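Local coordinates for ebony (Drosophila melanogaster, PDB 6DYM), which probably couples beta-alanine to biogenic amines such as dopamine and histamine, the domain here being its atypical C-terminal condensation domain, at residues A23-K28 with S122-T127; A29-W34 with R195-A200; L60-Y65 with A76-A81. All coordinates share one frame; numbering follows the deposited sequence.

Interaction 1. Residues A23-K28 with S122-T127; sequences ASFYNK and SFMMGT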
# COMPACT_ATOMS: atom_id res chain seq x y z
N ALA A 23 -9.69 3.95 -8.17
CA ALA A 23 -10.97 3.47 -7.66
C ALA A 23 -10.84 2.97 -6.22
O ALA A 23 -11.72 3.21 -5.39
CB ALA A 23 -11.52 2.37 -8.56
N SER A 24 -9.74 2.28 -5.92
CA SER A 24 -9.60 1.66 -4.60
C SER A 24 -9.34 2.70 -3.51
O SER A 24 -9.72 2.49 -2.36
CB SER A 24 -8.48 0.62 -4.62
OG SER A 24 -7.94 0.41 -3.33
N PHE A 25 -8.70 3.82 -3.85
CA PHE A 25 -8.34 4.81 -2.84
C PHE A 25 -9.29 6.00 -2.81
O PHE A 25 -9.81 6.34 -1.75
CB PHE A 25 -6.90 5.32 -3.05
CG PHE A 25 -5.84 4.26 -2.87
CD1 PHE A 25 -6.16 3.00 -2.36
CD2 PHE A 25 -4.52 4.53 -3.18
CE1 PHE A 25 -5.18 2.03 -2.19
CE2 PHE A 25 -3.53 3.56 -3.01
CZ PHE A 25 -3.87 2.31 -2.52
N TYR A 26 -9.54 6.63 -3.96
CA TYR A 26 -10.26 7.90 -4.01
C TYR A 26 -11.61 7.79 -3.30
O TYR A 26 -12.42 6.92 -3.63
CB TYR A 26 -10.46 8.35 -5.45
CG TYR A 26 -11.35 9.56 -5.58
CD1 TYR A 26 -10.85 10.84 -5.32
CD2 TYR A 26 -12.68 9.44 -5.94
CE1 TYR A 26 -11.66 11.95 -5.43
CE2 TYR A 26 -13.50 10.55 -6.05
CZ TYR A 26 -12.98 11.80 -5.80
OH TYR A 26 -13.79 12.91 -5.91
N ASN A 27 -11.82 8.68 -2.32
CA ASN A 27 -12.99 8.70 -1.44
C ASN A 27 -12.95 7.53 -0.46
O ASN A 27 -13.34 7.68 0.71
CB ASN A 27 -14.29 8.68 -2.24
CG ASN A 27 -14.74 10.06 -2.66
OD1 ASN A 27 -14.28 11.07 -2.13
ND2 ASN A 27 -15.65 10.12 -3.62
N LYS A 28 -12.48 6.36 -0.90
CA LYS A 28 -12.49 5.16 -0.07
C LYS A 28 -11.46 5.22 1.06
O LYS A 28 -11.71 4.65 2.13
CB LYS A 28 -12.22 3.91 -0.91
CG LYS A 28 -12.98 3.77 -2.24
CD LYS A 28 -14.39 4.37 -2.25
CE LYS A 28 -14.83 4.70 -3.68
NZ LYS A 28 -13.70 5.23 -4.51
N SER A 122 5.59 -3.11 1.14
CA SER A 122 4.29 -3.22 0.47
C SER A 122 3.61 -1.87 0.60
O SER A 122 3.05 -1.55 1.65
CB SER A 122 3.45 -4.34 1.09
OG SER A 122 2.19 -4.42 0.45
N PHE A 123 3.67 -1.06 -0.45
CA PHE A 123 3.23 0.32 -0.28
C PHE A 123 1.88 0.61 -0.91
O PHE A 123 1.21 1.54 -0.45
CB PHE A 123 4.31 1.28 -0.81
CG PHE A 123 4.28 1.53 -2.28
CD1 PHE A 123 3.63 2.64 -2.80
CD2 PHE A 123 4.96 0.70 -3.15
CE1 PHE A 123 3.61 2.89 -4.16
CE2 PHE A 123 4.95 0.95 -4.52
CZ PHE A 123 4.27 2.05 -5.02
N MET A 124 1.43 -0.16 -1.89
CA MET A 124 0.06 -0.06 -2.38
C MET A 124 -0.48 -1.44 -2.71
O MET A 124 0.23 -2.29 -3.26
CB MET A 124 -0.07 0.85 -3.61
CG MET A 124 0.30 2.30 -3.36
SD MET A 124 -0.32 3.45 -4.61
CE MET A 124 0.40 4.99 -4.03
N MET A 125 -1.75 -1.66 -2.36
CA MET A 125 -2.50 -2.85 -2.74
C MET A 125 -3.91 -2.40 -3.09
O MET A 125 -4.50 -1.61 -2.35
CB MET A 125 -2.53 -3.88 -1.60
CG MET A 125 -2.48 -5.33 -2.06
SD MET A 125 -2.32 -6.49 -0.68
CE MET A 125 -0.63 -7.05 -0.86
N GLY A 126 -4.44 -2.89 -4.20
CA GLY A 126 -5.77 -2.50 -4.63
C GLY A 126 -6.43 -3.60 -5.42
O GLY A 126 -5.77 -4.45 -6.01
N THR A 127 -7.76 -3.58 -5.42
CA THR A 127 -8.57 -4.51 -6.19
C THR A 127 -9.58 -3.73 -7.02
O THR A 127 -9.97 -2.62 -6.66
CB THR A 127 -9.33 -5.49 -5.30
OG1 THR A 127 -10.16 -4.74 -4.39
CG2 THR A 127 -8.38 -6.37 -4.51

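Interaction 2. Residues A29-W34 with R195-A200; sequences ADLEQW and RPFGDA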
# COMPACT_ATOMS: atom_id res chain seq x y z
N ALA A 29 -10.34 5.91 0.87
CA ALA A 29 -9.22 5.79 1.78
C ALA A 29 -9.53 6.39 3.15
O ALA A 29 -10.13 7.46 3.27
CB ALA A 29 -7.98 6.44 1.18
N ASP A 30 -9.09 5.69 4.20
CA ASP A 30 -9.48 6.05 5.56
C ASP A 30 -8.81 7.33 6.04
O ASP A 30 -9.36 8.01 6.91
CB ASP A 30 -9.18 4.89 6.50
CG ASP A 30 -9.92 3.61 6.11
OD1 ASP A 30 -9.56 3.01 5.08
OD2 ASP A 30 -10.86 3.22 6.83
N LEU A 31 -7.65 7.69 5.50
CA LEU A 31 -6.97 8.91 5.90
C LEU A 31 -7.40 10.11 5.06
O LEU A 31 -7.65 11.19 5.61
CB LEU A 31 -5.46 8.73 5.81
CG LEU A 31 -4.85 7.78 6.84
CD1 LEU A 31 -3.36 7.64 6.57
CD2 LEU A 31 -5.11 8.28 8.26
N GLU A 32 -7.48 9.94 3.74
CA GLU A 32 -7.81 11.05 2.86
C GLU A 32 -9.23 11.56 3.05
O GLU A 32 -9.51 12.70 2.67
CB GLU A 32 -7.61 10.64 1.40
CG GLU A 32 -6.17 10.38 1.02
CD GLU A 32 -5.79 8.92 1.15
OE1 GLU A 32 -5.85 8.37 2.27
OE2 GLU A 32 -5.42 8.32 0.12
N GLN A 33 -10.14 10.75 3.61
CA GLN A 33 -11.50 11.22 3.83
C GLN A 33 -11.53 12.40 4.79
O GLN A 33 -12.47 13.20 4.75
CB GLN A 33 -12.38 10.08 4.36
CG GLN A 33 -12.02 9.64 5.76
CD GLN A 33 -12.90 8.52 6.28
OE1 GLN A 33 -14.12 8.54 6.10
NE2 GLN A 33 -12.29 7.53 6.91
N TRP A 34 -10.53 12.51 5.65
CA TRP A 34 -10.47 13.60 6.61
C TRP A 34 -9.77 14.84 6.06
O TRP A 34 -9.81 15.89 6.70
CB TRP A 34 -9.78 13.13 7.90
CG TRP A 34 -10.41 11.88 8.44
CD1 TRP A 34 -9.86 10.64 8.51
CD2 TRP A 34 -11.74 11.75 8.97
NE1 TRP A 34 -10.75 9.75 9.06
CE2 TRP A 34 -11.91 10.41 9.35
CE3 TRP A 34 -12.80 12.65 9.17
CZ2 TRP A 34 -13.10 9.93 9.91
CZ3 TRP A 34 -13.97 12.18 9.72
CH2 TRP A 34 -14.12 10.83 10.09
N ARG A 195 -4.26 19.11 13.50
CA ARG A 195 -4.38 17.66 13.39
C ARG A 195 -5.21 17.33 12.16
O ARG A 195 -6.44 17.37 12.23
CB ARG A 195 -4.99 17.06 14.66
CG ARG A 195 -4.26 17.51 15.92
CD ARG A 195 -4.88 16.96 17.21
NE ARG A 195 -6.17 17.59 17.51
CZ ARG A 195 -7.30 16.92 17.71
NH1 ARG A 195 -7.31 15.59 17.64
NH2 ARG A 195 -8.42 17.57 17.98
N PRO A 196 -4.58 17.01 11.03
CA PRO A 196 -5.35 16.85 9.78
C PRO A 196 -6.38 15.73 9.82
O PRO A 196 -7.39 15.82 9.11
CB PRO A 196 -4.27 16.58 8.72
CG PRO A 196 -3.07 16.12 9.50
CD PRO A 196 -3.14 16.83 10.82
N PHE A 197 -6.15 14.69 10.61
CA PHE A 197 -7.14 13.63 10.82
C PHE A 197 -7.84 13.77 12.17
O PHE A 197 -8.35 12.79 12.71
CB PHE A 197 -6.50 12.25 10.70
CG PHE A 197 -5.38 12.19 9.69
CD1 PHE A 197 -5.63 12.37 8.34
CD2 PHE A 197 -4.07 11.95 10.10
CE1 PHE A 197 -4.60 12.32 7.41
CE2 PHE A 197 -3.03 11.90 9.17
CZ PHE A 197 -3.30 12.09 7.82
N GLY A 198 -7.89 15.00 12.72
CA GLY A 198 -8.40 15.19 14.07
C GLY A 198 -9.86 14.84 14.24
O GLY A 198 -10.29 14.47 15.34
N ASP A 199 -10.65 14.96 13.17
CA ASP A 199 -12.07 14.61 13.24
C ASP A 199 -12.32 13.11 13.17
O ASP A 199 -13.48 12.69 13.30
CB ASP A 199 -12.83 15.30 12.10
CG ASP A 199 -12.94 16.81 12.30
OD1 ASP A 199 -13.02 17.26 13.46
OD2 ASP A 199 -12.94 17.54 11.29
N ALA A 200 -11.29 12.29 12.96
CA ALA A 200 -11.49 10.85 12.90
C ALA A 200 -11.82 10.30 14.29
O ALA A 200 -11.40 10.86 15.30
CB ALA A 200 -10.25 10.16 12.35

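Interaction 3. Residues L60-Y65 with A76-A81; sequences LSFVVY and ALNFDA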
# COMPACT_ATOMS: atom_id res chain seq x y z
N LEU A 60 9.49 -5.79 -8.51
CA LEU A 60 9.00 -6.28 -7.23
C LEU A 60 7.48 -6.24 -7.14
O LEU A 60 6.92 -6.73 -6.15
CB LEU A 60 9.60 -5.49 -6.07
CG LEU A 60 11.13 -5.48 -5.95
CD1 LEU A 60 11.56 -4.50 -4.87
CD2 LEU A 60 11.65 -6.88 -5.65
N SER A 61 6.80 -5.67 -8.13
CA SER A 61 5.36 -5.50 -8.11
C SER A 61 4.72 -6.46 -9.11
O SER A 61 5.39 -7.03 -9.98
CB SER A 61 4.98 -4.06 -8.44
OG SER A 61 5.71 -3.15 -7.63
N PHE A 62 3.40 -6.64 -8.98
CA PHE A 62 2.70 -7.57 -9.86
C PHE A 62 1.24 -7.16 -9.98
O PHE A 62 0.73 -6.36 -9.19
CB PHE A 62 2.83 -9.02 -9.38
CG PHE A 62 2.28 -9.28 -7.99
CD1 PHE A 62 0.93 -9.52 -7.79
CD2 PHE A 62 3.13 -9.31 -6.90
CE1 PHE A 62 0.44 -9.77 -6.52
CE2 PHE A 62 2.65 -9.56 -5.63
CZ PHE A 62 1.30 -9.79 -5.44
N VAL A 63 0.58 -7.72 -10.99
CA VAL A 63 -0.86 -7.61 -11.15
C VAL A 63 -1.46 -9.01 -11.00
O VAL A 63 -0.79 -10.03 -11.16
CB VAL A 63 -1.26 -7.00 -12.52
CG1 VAL A 63 -0.86 -5.53 -12.59
CG2 VAL A 63 -0.61 -7.78 -13.66
N VAL A 64 -2.75 -9.05 -10.67
CA VAL A 64 -3.47 -10.31 -10.52
C VAL A 64 -4.51 -10.39 -11.64
O VAL A 64 -5.36 -9.50 -11.77
CB VAL A 64 -4.14 -10.43 -9.15
CG1 VAL A 64 -4.97 -11.71 -9.08
CG2 VAL A 64 -3.09 -10.42 -8.06
N TYR A 65 -4.43 -11.45 -12.43
CA TYR A 65 -5.39 -11.72 -13.49
C TYR A 65 -6.47 -12.67 -13.00
O TYR A 65 -6.18 -13.64 -12.29
CB TYR A 65 -4.68 -12.33 -14.71
CG TYR A 65 -4.01 -11.32 -15.62
CD1 TYR A 65 -4.72 -10.72 -16.67
CD2 TYR A 65 -2.68 -10.97 -15.45
CE1 TYR A 65 -4.11 -9.80 -17.50
CE2 TYR A 65 -2.06 -10.05 -16.28
CZ TYR A 65 -2.78 -9.47 -17.31
OH TYR A 65 -2.18 -8.55 -18.14
N ALA A 76 -0.43 -5.32 -6.59
CA ALA A 76 0.40 -5.12 -5.41
C ALA A 76 1.67 -4.41 -5.85
O ALA A 76 2.47 -4.97 -6.61
CB ALA A 76 0.73 -6.46 -4.74
N LEU A 77 1.86 -3.18 -5.38
CA LEU A 77 3.01 -2.36 -5.73
C LEU A 77 3.99 -2.36 -4.56
O LEU A 77 3.62 -2.01 -3.44
CB LEU A 77 2.58 -0.94 -6.08
CG LEU A 77 1.42 -0.84 -7.07
CD1 LEU A 77 1.16 0.61 -7.46
CD2 LEU A 77 1.70 -1.69 -8.31
N ASN A 78 5.23 -2.76 -4.83
CA ASN A 78 6.24 -2.95 -3.79
C ASN A 78 7.54 -2.28 -4.20
O ASN A 78 7.87 -2.21 -5.39
CB ASN A 78 6.50 -4.43 -3.53
CG ASN A 78 5.24 -5.19 -3.25
OD1 ASN A 78 4.50 -4.84 -2.34
ND2 ASN A 78 4.96 -6.22 -4.05
N PHE A 79 8.27 -1.81 -3.19
CA PHE A 79 9.62 -1.29 -3.35
C PHE A 79 10.50 -1.85 -2.24
O PHE A 79 10.03 -2.24 -1.18
CB PHE A 79 9.67 0.24 -3.26
CG PHE A 79 9.33 0.95 -4.54
CD1 PHE A 79 10.13 0.79 -5.66
CD2 PHE A 79 8.25 1.81 -4.60
CE1 PHE A 79 9.83 1.46 -6.83
CE2 PHE A 79 7.95 2.48 -5.77
CZ PHE A 79 8.74 2.30 -6.88
N ASP A 80 11.80 -1.89 -2.51
CA ASP A 80 12.78 -1.96 -1.44
C ASP A 80 12.64 -0.71 -0.58
O ASP A 80 12.79 0.41 -1.08
CB ASP A 80 14.18 -2.08 -2.03
CG ASP A 80 15.26 -2.29 -0.97
OD1 ASP A 80 15.08 -1.87 0.20
OD2 ASP A 80 16.30 -2.89 -1.30
N ALA A 81 12.33 -0.90 0.71
CA ALA A 81 12.08 0.24 1.58
C ALA A 81 13.26 1.20 1.61
O ALA A 81 13.07 2.40 1.84
CB ALA A 81 11.75 -0.24 2.99
O HOH W 1 8.33 -2.78 -8.21

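Interaction 1. Residues A23-K28 with S122-T127
A Met-aromatic contact between Phe25 and Met124 marks the place where the end of helix 14-25 packs on strand 119-127. The order and directions of the strands are consistent with the GNAT (N-acetyltransferase) fold, in which this strand lies centrally in the sheet. The strand carries a classic beta bulge at this place: Phe123 and Met124 both face Leu77. Phe25 belongs to the last helical turn, and its CG, anti to the carbonyl carbon (chi1 -65°), starts the ring toward the strand. The ring presents its edge: SD of Met124 lies 3.6 Å from CE2 of Phe25 and, seen from the ring centroid, 78° off the normal. At another part of the same rim, O of Met125 approaches CE1 of Phe25 to 3.7 Å. In Met124 a chi2 near anti (-162°) carries SD on from CG, which is itself 4.0 Å from CE2 of Phe25. Met125 offers only its backbone here, since its side chain turns to Met143 and Val147 of helix 133-153. One residue earlier in the helix, Ser24 meets Gly126, their CA atoms 5.7 Å apart. A side-chain carbon on Gly126 would lie only about 3.4 Å from CB of Ser24, so a residue without one suits this close approach. The hydroxyl OG of Ser24 sits 3.9 Å from CA of Gly126, a contact of packing alone. An alanine in place of Phe25 would probably leave the sulfur of Met124 and the carbonyl of Met125 without their ring edge and open a gap between helix end and strand. The slightly positive C-H rim of a phenylalanine would suit both electron-rich atoms, so the joint probably rests on dispersion and weak electrostatics rather than on hydrogen bonds.

Interaction 2. Residues A29-W34 with R195-A200
Trp34 and Ala200 make the tight part of this contact, the methyl group lying over one face of the indole. CB of Ala200 comes to 3.4 Å from NE1 of Trp34 and sits 3.6 Å from the centroid of the five-membered ring, a CH-pi contact that a bulkier side chain could hardly make so closely. CG of Gln33 lies over the opposite face, toward its rim, and NE1 is hydrogen-bonded to Gln204. A second, somewhat wider CH-pi contact sets Leu31 on Phe197: CD2 of Leu31 stands 4.0 Å from the centroid of the phenyl ring, 3° off its normal, while CG of Pro196 is over the centre of the other face. Two overlapping type I beta turns, Arg195 to Gly198 and Phe197 to Ala200, shape the loop between strands 178-184 and 205-212 so that it meets the loop following helix 14-25. Gly198 fits the first turn because a CB there would clash with O of Arg195. Toward solvent the packing thins. Asp199, an exposed residue whose carboxylate can stay hydrated, lends the six-membered ring its CB, 4.0 Å from CE3 of Trp34, and its carbonyl O, 3.6 Å from CZ3 of Trp34.

Interaction 3. Residues L60-Y65 with A76-A81
Asn78 and Leu60 are joined by a nearly straight hydrogen bond, ND2 of Asn78 to O of Leu60 at 2.9 Å with an N-H...O angle of 173°. ND2 is tilted 27° from the carbonyl plane of Leu60, while O of Leu60 lies in the plane of the Asn78 amide. The backbone N of Asn78 gives its hydrogen to OG of Ser61, also at 2.9 Å. A water bridges the same residues: it is 2.7 Å from OG of Ser61, donates to O of Asn78 and accepts from N of Leu60. One step along, Phe62 and Ala76 form a regular antiparallel hydrogen-bonded pair, N of Phe62 to O of Ala76 and N of Ala76 to O of Phe62 both measuring 3.0 Å. This is the hairpin of strands 62-66 and 71-80. The Phe62 ring, its CG between the backbone N and the carbonyl carbon (chi1 59°), swings over its neighbour, bringing CZ of Phe62 to 3.5 Å from CB of Ala76; the small alanine lets the ring come this close in a CH-pi contact, and the ring also touches Glu146 and Val147 of helix 133-153. Farther out, CD1 of Leu60 packs 3.5 Å from N of Asp80. Where the backbone ladder ends, a serine hydroxyl, an asparagine amide and one water thus take over its bonds, satisfying buried polar groups that would otherwise be costly.

Interactions 1 and 3 share one sheet: strands 119-127 and 71-80 are neighbours in it, and Met124 O and Phe123 N probably bond to N and O of Leu77. Interaction 3 is wholly buried and ties strand to strand with directional hydrogen bonds. Interaction 1, partly buried, lays a helix end on that sheet through sulfur, ring edge and carbonyl. Interaction 2 is more peripheral, its centre about 17 Å from the centre of the chain, and fastens two loops by aromatic and methyl packing; it continues directly from 23-28 in sequence but does not otherwise touch interaction 1. Interactions 2 and 3 lie on opposite sides of the chain's centre.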